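Local coordinates for Alr1010 protein (Nostoc, PDB 3URG) that probably binds calcium ions as a small cyanobacterial calcium-binding protein, at residues E28-R33 against T129-A134. Sequence-based numbering, arbitrary orientation.
Sequences ETREHR and TQEAIA
A perpendicular pair of surface helices, 28-39 and 127-141, meets through two arginines of the first, R33 and R30, which reach E131 and A134 of the second. The axes of 28-33 and 129-134 stay 11.7 Å apart and cross at -90°, so the gap is spanned by the long side chains of R30, R33 and E131. R33 lays its guanidinium flat on the carboxylate of E131: the two planes are 2° apart, and CD of E131 lies over the centre of the R33 guanidinium, 3.4 Å from CZ. NE of R33 and OE1 of E131, 3.5 Å apart, form a salt bridge by charge alone, since the oxygen stands above the guanidinium and no N-H is directed at it. A bend at chi3 (56°) turns the R33 head so that its face meets the end of the extended E131 side chain, R33 NH2 lying 3.5 Å from E131 CG. D135, the next residue after A134, forms salt bridges with R33 NE and R30 NH1. With this shared acidic partner the two heads lie next to each other, R30 NH1 at the edge of the R33 guanidinium and in its plane. R30, extended from CG to NE, lays one guanidinium face against the methyl of A134, its NH1 3.4 Å from A134 CB.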
loop_
_atom_site.group_PDB
_atom_site.type_symbol
_atom_site.label_atom_id
_atom_site.label_comp_id
_atom_site.label_asym_id
_atom_site.label_seq_id
_atom_site.Cartn_x
_atom_site.Cartn_y
_atom_site.Cartn_z
ATOM N N GLU A 28 13.190 -6.227 12.822
ATOM C CA GLU A 28 12.774 -7.594 13.147
ATOM C C GLU A 28 11.311 -7.688 13.572
ATOM O O GLU A 28 10.667 -8.710 13.374
ATOM C CB GLU A 28 13.692 -8.216 14.207
ATOM C CG GLU A 28 15.147 -8.317 13.777
ATOM C CD GLU A 28 15.333 -9.125 12.498
ATOM O OE1 GLU A 28 14.465 -9.967 12.180
ATOM O OE2 GLU A 28 16.357 -8.920 11.816
ATOM N N THR A 29 10.774 -6.622 14.152
ATOM C CA THR A 29 9.357 -6.630 14.487
ATOM C C THR A 29 8.517 -6.732 13.207
ATOM O O THR A 29 7.571 -7.519 13.128
ATOM C CB THR A 29 8.962 -5.366 15.271
ATOM O OG1 THR A 29 9.771 -5.263 16.446
ATOM C CG2 THR A 29 7.494 -5.429 15.672
ATOM N N ARG A 30 8.879 -5.950 12.194
ATOM C CA ARG A 30 8.149 -5.995 10.926
ATOM C C ARG A 30 8.380 -7.341 10.211
ATOM O O ARG A 30 7.447 -7.939 9.668
ATOM C CB ARG A 30 8.532 -4.818 10.025
ATOM C CG ARG A 30 8.234 -3.427 10.631
ATOM C CD ARG A 30 8.201 -2.301 9.575
ATOM N NE ARG A 30 8.156 -0.985 10.224
ATOM C CZ ARG A 30 7.039 -0.417 10.669
ATOM N NH1 ARG A 30 5.880 -1.039 10.504
ATOM N NH2 ARG A 30 7.074 0.764 11.282
ATOM N N GLU A 31 9.621 -7.818 10.228
ATOM C CA GLU A 31 9.944 -9.111 9.628
ATOM C C GLU A 31 9.106 -10.236 10.239
ATOM O O GLU A 31 8.555 -11.065 9.523
ATOM C CB GLU A 31 11.445 -9.423 9.766
ATOM C CG GLU A 31 12.360 -8.441 9.013
ATOM C CD GLU A 31 12.382 -8.675 7.508
ATOM O OE1 GLU A 31 11.890 -9.734 7.043
ATOM O OE2 GLU A 31 12.902 -7.801 6.789
ATOM N N HIS A 32 9.009 -10.274 11.563
ATOM C CA HIS A 32 8.230 -11.330 12.218
ATOM C C HIS A 32 6.772 -11.265 11.780
ATOM O O HIS A 32 6.149 -12.283 11.492
ATOM C CB HIS A 32 8.309 -11.194 13.741
ATOM C CG HIS A 32 7.527 -12.231 14.485
ATOM N ND1 HIS A 32 7.917 -13.551 14.552
ATOM C CD2 HIS A 32 6.392 -12.138 15.220
ATOM C CE1 HIS A 32 7.048 -14.229 15.281
ATOM N NE2 HIS A 32 6.110 -13.394 15.694
ATOM N N ARG A 33 6.231 -10.054 11.744
ATOM C CA ARG A 33 4.827 -9.872 11.414
ATOM C C ARG A 33 4.573 -10.255 9.955
ATOM O O ARG A 33 3.582 -10.919 9.635
ATOM C CB ARG A 33 4.397 -8.428 11.676
ATOM C CG ARG A 33 2.957 -8.148 11.309
ATOM C CD ARG A 33 2.451 -6.880 12.002
ATOM N NE ARG A 33 3.283 -5.711 11.716
ATOM C CZ ARG A 33 3.977 -5.056 12.642
ATOM N NH1 ARG A 33 3.934 -5.462 13.904
ATOM N NH2 ARG A 33 4.710 -4.001 12.310
ATOM N N THR A 129 -3.838 0.993 10.961
ATOM C CA THR A 129 -3.782 1.380 9.549
ATOM C C THR A 129 -2.382 1.891 9.258
ATOM O O THR A 129 -1.739 1.490 8.275
ATOM C CB THR A 129 -4.822 2.495 9.227
ATOM O OG1 THR A 129 -6.143 1.967 9.364
ATOM C CG2 THR A 129 -4.654 3.021 7.813
ATOM N N GLN A 130 -1.916 2.789 10.123
ATOM C CA GLN A 130 -0.569 3.329 10.000
ATOM C C GLN A 130 0.479 2.207 9.973
ATOM O O GLN A 130 1.410 2.229 9.169
ATOM C CB GLN A 130 -0.301 4.277 11.164
ATOM C CG GLN A 130 1.158 4.573 11.425
ATOM C CD GLN A 130 1.405 4.983 12.870
ATOM O OE1 GLN A 130 1.356 6.168 13.208
ATOM N NE2 GLN A 130 1.661 3.998 13.734
ATOM N N GLU A 131 0.336 1.234 10.870
ATOM C CA GLU A 131 1.276 0.117 10.916
ATOM C C GLU A 131 1.323 -0.675 9.602
ATOM O O GLU A 131 2.407 -0.973 9.082
ATOM C CB GLU A 131 0.928 -0.809 12.081
ATOM C CG GLU A 131 1.885 -1.979 12.245
ATOM C CD GLU A 131 1.534 -2.811 13.453
ATOM O OE1 GLU A 131 0.794 -3.803 13.294
ATOM O OE2 GLU A 131 1.989 -2.461 14.565
ATOM N N ALA A 132 0.151 -1.013 9.067
ATOM C CA ALA A 132 0.076 -1.793 7.827
ATOM C C ALA A 132 0.686 -1.025 6.660
ATOM O O ALA A 132 1.391 -1.584 5.834
ATOM C CB ALA A 132 -1.362 -2.177 7.515
ATOM N N ILE A 133 0.414 0.267 6.581
ATOM C CA ILE A 133 1.058 1.062 5.542
ATOM C C ILE A 133 2.582 1.072 5.697
ATOM O O ILE A 133 3.310 0.902 4.715
ATOM C CB ILE A 133 0.525 2.506 5.521
ATOM C CG1 ILE A 133 -0.941 2.514 5.073
ATOM C CG2 ILE A 133 1.351 3.348 4.557
ATOM C CD1 ILE A 133 -1.588 3.913 5.138
ATOM N N ALA A 134 3.056 1.280 6.928
ATOM C CA ALA A 134 4.488 1.237 7.228
ATOM C C ALA A 134 5.130 -0.120 6.894
ATOM O O ALA A 134 6.289 -0.180 6.474
ATOM C CB ALA A 134 4.729 1.583 8.689
#